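Long-range contact in 450aa long hypothetical fmu protein (Pyrococcus horikoshii, PDB 2YXL), which probably methylates cytosine at carbon 5 in RNA, using S-adenosyl-L-methionine as methyl donor, and is an archaeal relative of bacterial Fmu/RsmB: residues C390-R402 and P422-H434. Residues are numbered along the deposited sequence; the frame is centred on the assembly and turned at random.
Sequences CSIFKEENEKNIR and PGFLEGTMRAWPH
R430 and E398 meet side-on in the buried part, their guanidinium and carboxylate planes only 10° apart. R430 NE donates to E398 OE1 and R430 NH2 to E398 OE2, each at 2.8 Å and each on the syn lone pair. On its anti side, tilted out of the carboxylate plane, OE1 takes an almost straight bond from F424 N (2.8 Å), so donors from before and after the turn at 425-428 grip this oxygen. A bend at chi2 (88°) swings the carboxylate of E398, first in helix 398-407, across to both partners. At its far end the guanidinium reaches I392 O with NH1 (2.9 Å) and NH2, both from above the carbonyl plane. In this class I-like methyltransferase domain, R430, on a strand of the central sheet, thereby fastens the loop that follows C390, the predicted nucleophile. In the same loop, I392 CG2 packs on W432 CZ3 at 3.5 Å, and buried I401 rests CG2 3.7 Å from L425 CD2. The outer side is looser: K394 lays CE over the centre of the exposed F424 ring, with NZ 4.4 Å from the centroid in a cation-pi contact. Exposed R402 lies alongside L425, pointing the opposite way, L425 CB over one face of its guanidinium.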
loop_
_atom_site.group_PDB
_atom_site.type_symbol
_atom_site.label_atom_id
_atom_site.label_comp_id
_atom_site.label_asym_id
_atom_site.label_seq_id
_atom_site.Cartn_x
_atom_site.Cartn_y
_atom_site.Cartn_z
ATOM N N CYS A 390 -4.861 0.707 -8.389
ATOM C CA CYS A 390 -5.386 0.442 -7.057
ATOM C C CYS A 390 -5.993 1.729 -6.503
ATOM O O CYS A 390 -5.749 2.119 -5.364
ATOM C CB CYS A 390 -4.314 -0.141 -6.139
ATOM S SG CYS A 390 -2.777 0.770 -6.155
ATOM N N SER A 391 -6.786 2.383 -7.347
ATOM C CA SER A 391 -7.490 3.608 -6.997
ATOM C C SER A 391 -8.992 3.379 -7.111
ATOM O O SER A 391 -9.441 2.562 -7.913
ATOM C CB SER A 391 -7.058 4.750 -7.919
ATOM O OG SER A 391 -7.901 5.879 -7.763
ATOM N N ILE A 392 -9.763 4.109 -6.311
ATOM C CA ILE A 392 -11.220 3.987 -6.335
ATOM C C ILE A 392 -11.891 5.116 -7.118
ATOM O O ILE A 392 -13.107 5.098 -7.316
ATOM C CB ILE A 392 -11.820 3.913 -4.912
ATOM C CG1 ILE A 392 -11.388 5.122 -4.078
ATOM C CG2 ILE A 392 -11.436 2.585 -4.244
ATOM C CD1 ILE A 392 -12.345 5.483 -2.957
ATOM N N PHE A 393 -11.095 6.085 -7.564
ATOM C CA PHE A 393 -11.620 7.261 -8.250
ATOM C C PHE A 393 -11.958 6.982 -9.708
ATOM O O PHE A 393 -11.175 6.359 -10.431
ATOM C CB PHE A 393 -10.632 8.429 -8.159
ATOM C CG PHE A 393 -10.311 8.854 -6.751
ATOM C CD1 PHE A 393 -8.987 8.979 -6.338
ATOM C CD2 PHE A 393 -11.326 9.132 -5.838
ATOM C CE1 PHE A 393 -8.674 9.382 -5.039
ATOM C CE2 PHE A 393 -11.024 9.531 -4.535
ATOM C CZ PHE A 393 -9.694 9.657 -4.137
ATOM N N LYS A 394 -13.126 7.455 -10.133
ATOM C CA LYS A 394 -13.570 7.311 -11.519
ATOM C C LYS A 394 -12.625 8.012 -12.494
ATOM O O LYS A 394 -12.414 7.524 -13.604
ATOM C CB LYS A 394 -14.997 7.843 -11.694
ATOM C CG LYS A 394 -16.072 6.959 -11.077
ATOM C CD LYS A 394 -17.410 7.676 -11.018
ATOM C CE LYS A 394 -18.431 6.870 -10.230
ATOM N NZ LYS A 394 -19.693 7.633 -10.008
ATOM N N GLU A 395 -12.056 9.139 -12.063
ATOM C CA GLU A 395 -11.121 9.931 -12.876
ATOM C C GLU A 395 -9.911 9.147 -13.380
ATOM O O GLU A 395 -9.417 9.403 -14.478
ATOM C CB GLU A 395 -10.642 11.162 -12.102
ATOM C CG GLU A 395 -11.471 12.425 -12.330
ATOM C CD GLU A 395 -12.876 12.350 -11.744
ATOM O OE1 GLU A 395 -13.746 13.111 -12.216
ATOM O OE2 GLU A 395 -13.112 11.544 -10.814
ATOM N N GLU A 396 -9.443 8.200 -12.573
ATOM C CA GLU A 396 -8.286 7.384 -12.920
ATOM C C GLU A 396 -8.691 6.097 -13.623
ATOM O O GLU A 396 -7.853 5.409 -14.210
ATOM C CB GLU A 396 -7.497 7.044 -11.660
ATOM C CG GLU A 396 -6.681 8.190 -11.111
ATOM C CD GLU A 396 -6.181 7.905 -9.714
ATOM O OE1 GLU A 396 -5.047 7.400 -9.584
ATOM O OE2 GLU A 396 -6.928 8.169 -8.747
ATOM N N ASN A 397 -9.983 5.785 -13.566
ATOM C CA ASN A 397 -10.491 4.492 -13.997
ATOM C C ASN A 397 -11.448 4.556 -15.189
ATOM O O ASN A 397 -11.002 4.558 -16.340
ATOM C CB ASN A 397 -11.133 3.766 -12.810
ATOM C CG ASN A 397 -10.147 3.494 -11.684
ATOM O OD1 ASN A 397 -10.511 3.520 -10.510
ATOM N ND2 ASN A 397 -8.895 3.227 -12.038
ATOM N N GLU A 398 -12.752 4.609 -14.909
ATOM C CA GLU A 398 -13.789 4.587 -15.950
ATOM C C GLU A 398 -13.677 5.757 -16.927
ATOM O O GLU A 398 -13.936 5.602 -18.123
ATOM C CB GLU A 398 -15.191 4.546 -15.328
ATOM C CG GLU A 398 -15.590 3.187 -14.742
ATOM C CD GLU A 398 -15.168 2.997 -13.287
ATOM O OE1 GLU A 398 -15.604 2.002 -12.670
ATOM O OE2 GLU A 398 -14.410 3.833 -12.753
ATOM N N LYS A 399 -13.287 6.918 -16.406
ATOM C CA LYS A 399 -13.071 8.121 -17.208
ATOM C C LYS A 399 -11.921 7.929 -18.198
ATOM O O LYS A 399 -12.037 8.303 -19.365
ATOM C CB LYS A 399 -12.798 9.317 -16.290
ATOM C CG LYS A 399 -12.527 10.637 -16.990
ATOM C CD LYS A 399 -12.028 11.656 -15.982
ATOM C CE LYS A 399 -12.049 13.067 -16.529
ATOM N NZ LYS A 399 -11.883 14.062 -15.434
ATOM N N ASN A 400 -10.824 7.335 -17.729
ATOM C CA ASN A 400 -9.654 7.069 -18.568
ATOM C C ASN A 400 -9.882 6.007 -19.647
ATOM O O ASN A 400 -9.195 6.002 -20.673
ATOM C CB ASN A 400 -8.445 6.689 -17.710
ATOM C CG ASN A 400 -7.709 7.898 -17.159
ATOM O OD1 ASN A 400 -8.012 9.045 -17.502
ATOM N ND2 ASN A 400 -6.724 7.645 -16.309
ATOM N N ILE A 401 -10.840 5.112 -19.414
ATOM C CA ILE A 401 -11.176 4.066 -20.384
ATOM C C ILE A 401 -12.152 4.582 -21.444
ATOM O O ILE A 401 -11.995 4.279 -22.627
ATOM C CB ILE A 401 -11.695 2.768 -19.690
ATOM C CG1 ILE A 401 -10.626 2.195 -18.749
ATOM C CG2 ILE A 401 -12.127 1.710 -20.714
ATOM C CD1 ILE A 401 -9.241 1.991 -19.381
ATOM N N ARG A 402 -13.143 5.365 -21.017
ATOM C CA ARG A 402 -14.074 6.016 -21.943
ATOM C C ARG A 402 -13.336 6.913 -22.932
ATOM O O ARG A 402 -13.690 6.968 -24.110
ATOM C CB ARG A 402 -15.133 6.825 -21.191
ATOM C CG ARG A 402 -16.267 5.992 -20.622
ATOM C CD ARG A 402 -17.444 6.869 -20.219
ATOM N NE ARG A 402 -18.390 6.157 -19.362
ATOM C CZ ARG A 402 -18.302 6.090 -18.035
ATOM N NH1 ARG A 402 -19.211 5.415 -17.343
ATOM N NH2 ARG A 402 -17.307 6.693 -17.395
ATOM N N PRO A 422 -19.013 -5.487 -11.053
ATOM C CA PRO A 422 -18.960 -4.595 -12.208
ATOM C C PRO A 422 -18.503 -3.195 -11.821
ATOM O O PRO A 422 -18.853 -2.706 -10.743
ATOM C CB PRO A 422 -20.417 -4.546 -12.689
ATOM C CG PRO A 422 -21.094 -5.702 -12.038
ATOM C CD PRO A 422 -20.399 -5.879 -10.736
ATOM N N GLY A 423 -17.719 -2.568 -12.694
ATOM C CA GLY A 423 -17.363 -1.157 -12.549
ATOM C C GLY A 423 -18.490 -0.269 -13.049
ATOM O O GLY A 423 -19.589 -0.747 -13.334
ATOM N N PHE A 424 -18.219 1.026 -13.172
ATOM C CA PHE A 424 -19.250 1.979 -13.596
ATOM C C PHE A 424 -19.392 2.061 -15.118
ATOM O O PHE A 424 -20.351 2.640 -15.633
ATOM C CB PHE A 424 -19.027 3.349 -12.948
ATOM C CG PHE A 424 -19.155 3.326 -11.449
ATOM C CD1 PHE A 424 -18.032 3.159 -10.643
ATOM C CD2 PHE A 424 -20.405 3.442 -10.844
ATOM C CE1 PHE A 424 -18.146 3.124 -9.250
ATOM C CE2 PHE A 424 -20.532 3.410 -9.454
ATOM C CZ PHE A 424 -19.399 3.251 -8.656
ATOM N N LEU A 425 -18.433 1.464 -15.820
ATOM C CA LEU A 425 -18.542 1.198 -17.248
ATOM C C LEU A 425 -18.672 -0.313 -17.424
ATOM O O LEU A 425 -17.845 -1.068 -16.906
ATOM C CB LEU A 425 -17.308 1.724 -17.983
ATOM C CG LEU A 425 -17.213 1.524 -19.498
ATOM C CD1 LEU A 425 -18.209 2.406 -20.245
ATOM C CD2 LEU A 425 -15.795 1.803 -19.964
ATOM N N GLU A 426 -19.706 -0.755 -18.136
ATOM C CA GLU A 426 -19.967 -2.187 -18.289
ATOM C C GLU A 426 -18.857 -2.907 -19.053
ATOM O O GLU A 426 -18.467 -2.490 -20.146
ATOM C CB GLU A 426 -21.331 -2.445 -18.939
ATOM C CG GLU A 426 -22.502 -2.375 -17.960
ATOM C CD GLU A 426 -23.672 -3.272 -18.350
ATOM O OE1 GLU A 426 -24.654 -3.326 -17.578
ATOM O OE2 GLU A 426 -23.617 -3.924 -19.417
ATOM N N GLY A 427 -18.363 -3.992 -18.463
ATOM C CA GLY A 427 -17.236 -4.742 -19.014
ATOM C C GLY A 427 -15.990 -4.581 -18.158
ATOM O O GLY A 427 -15.045 -5.367 -18.269
ATOM N N THR A 428 -15.993 -3.548 -17.315
ATOM C CA THR A 428 -14.902 -3.299 -16.378
ATOM C C THR A 428 -15.235 -3.888 -15.011
ATOM O O THR A 428 -16.404 -4.095 -14.679
ATOM C CB THR A 428 -14.577 -1.786 -16.228
ATOM O OG1 THR A 428 -15.683 -1.096 -15.630
ATOM C CG2 THR A 428 -14.240 -1.161 -17.580
ATOM N N MET A 429 -14.197 -4.141 -14.220
ATOM C CA MET A 429 -14.354 -4.814 -12.941
ATOM C C MET A 429 -13.725 -4.008 -11.813
ATOM O O MET A 429 -12.671 -3.399 -11.990
ATOM C CB MET A 429 -13.737 -6.211 -13.015
ATOM C CG MET A 429 -14.003 -7.099 -11.810
ATOM S SD MET A 429 -13.604 -8.825 -12.136
ATOM C CE MET A 429 -11.825 -8.759 -12.351
ATOM N N ARG A 430 -14.389 -4.006 -10.660
ATOM C CA ARG A 430 -13.876 -3.341 -9.467
ATOM C C ARG A 430 -13.872 -4.267 -8.250
ATOM O O ARG A 430 -14.808 -5.047 -8.047
ATOM C CB ARG A 430 -14.684 -2.082 -9.152
ATOM C CG ARG A 430 -14.309 -0.866 -9.976
ATOM C CD ARG A 430 -15.131 0.336 -9.550
ATOM N NE ARG A 430 -14.634 1.582 -10.124
ATOM C CZ ARG A 430 -14.013 2.542 -9.440
ATOM N NH1 ARG A 430 -13.802 2.414 -8.135
ATOM N NH2 ARG A 430 -13.607 3.642 -10.064
ATOM N N ALA A 431 -12.805 -4.176 -7.461
ATOM C CA ALA A 431 -12.736 -4.808 -6.151
ATOM C C ALA A 431 -12.903 -3.731 -5.089
ATOM O O ALA A 431 -12.462 -2.591 -5.268
ATOM C CB ALA A 431 -11.412 -5.532 -5.970
ATOM N N TRP A 432 -13.556 -4.100 -3.991
ATOM C CA TRP A 432 -13.805 -3.186 -2.883
ATOM C C TRP A 432 -13.453 -3.842 -1.550
ATOM O O TRP A 432 -13.760 -5.020 -1.343
ATOM C CB TRP A 432 -15.271 -2.754 -2.868
ATOM C CG TRP A 432 -15.675 -1.913 -4.036
ATOM C CD1 TRP A 432 -16.322 -2.332 -5.165
ATOM C CD2 TRP A 432 -15.473 -0.501 -4.191
ATOM N NE1 TRP A 432 -16.534 -1.271 -6.012
ATOM C CE2 TRP A 432 -16.023 -0.135 -5.440
ATOM C CE3 TRP A 432 -14.878 0.490 -3.397
ATOM C CZ2 TRP A 432 -15.997 1.181 -5.916
ATOM C CZ3 TRP A 432 -14.855 1.799 -3.867
ATOM C CH2 TRP A 432 -15.411 2.131 -5.117
ATOM N N PRO A 433 -12.815 -3.082 -0.639
ATOM C CA PRO A 433 -12.452 -3.594 0.689
ATOM C C PRO A 433 -13.645 -4.123 1.485
ATOM O O PRO A 433 -13.551 -5.193 2.085
ATOM C CB PRO A 433 -11.842 -2.369 1.385
ATOM C CG PRO A 433 -11.388 -1.487 0.271
ATOM C CD PRO A 433 -12.384 -1.681 -0.822
ATOM N N HIS A 434 -14.755 -3.389 1.469
ATOM C CA HIS A 434 -15.939 -3.743 2.257
ATOM C C HIS A 434 -16.768 -4.871 1.641
ATOM O O HIS A 434 -17.585 -5.486 2.328
ATOM C CB HIS A 434 -16.808 -2.503 2.519
ATOM C CG HIS A 434 -17.389 -1.889 1.281
ATOM N ND1 HIS A 434 -16.612 -1.304 0.303
ATOM C CD2 HIS A 434 -18.672 -1.758 0.871
ATOM C CE1 HIS A 434 -17.392 -0.849 -0.661
ATOM N NE2 HIS A 434 -18.647 -1.110 -0.340
#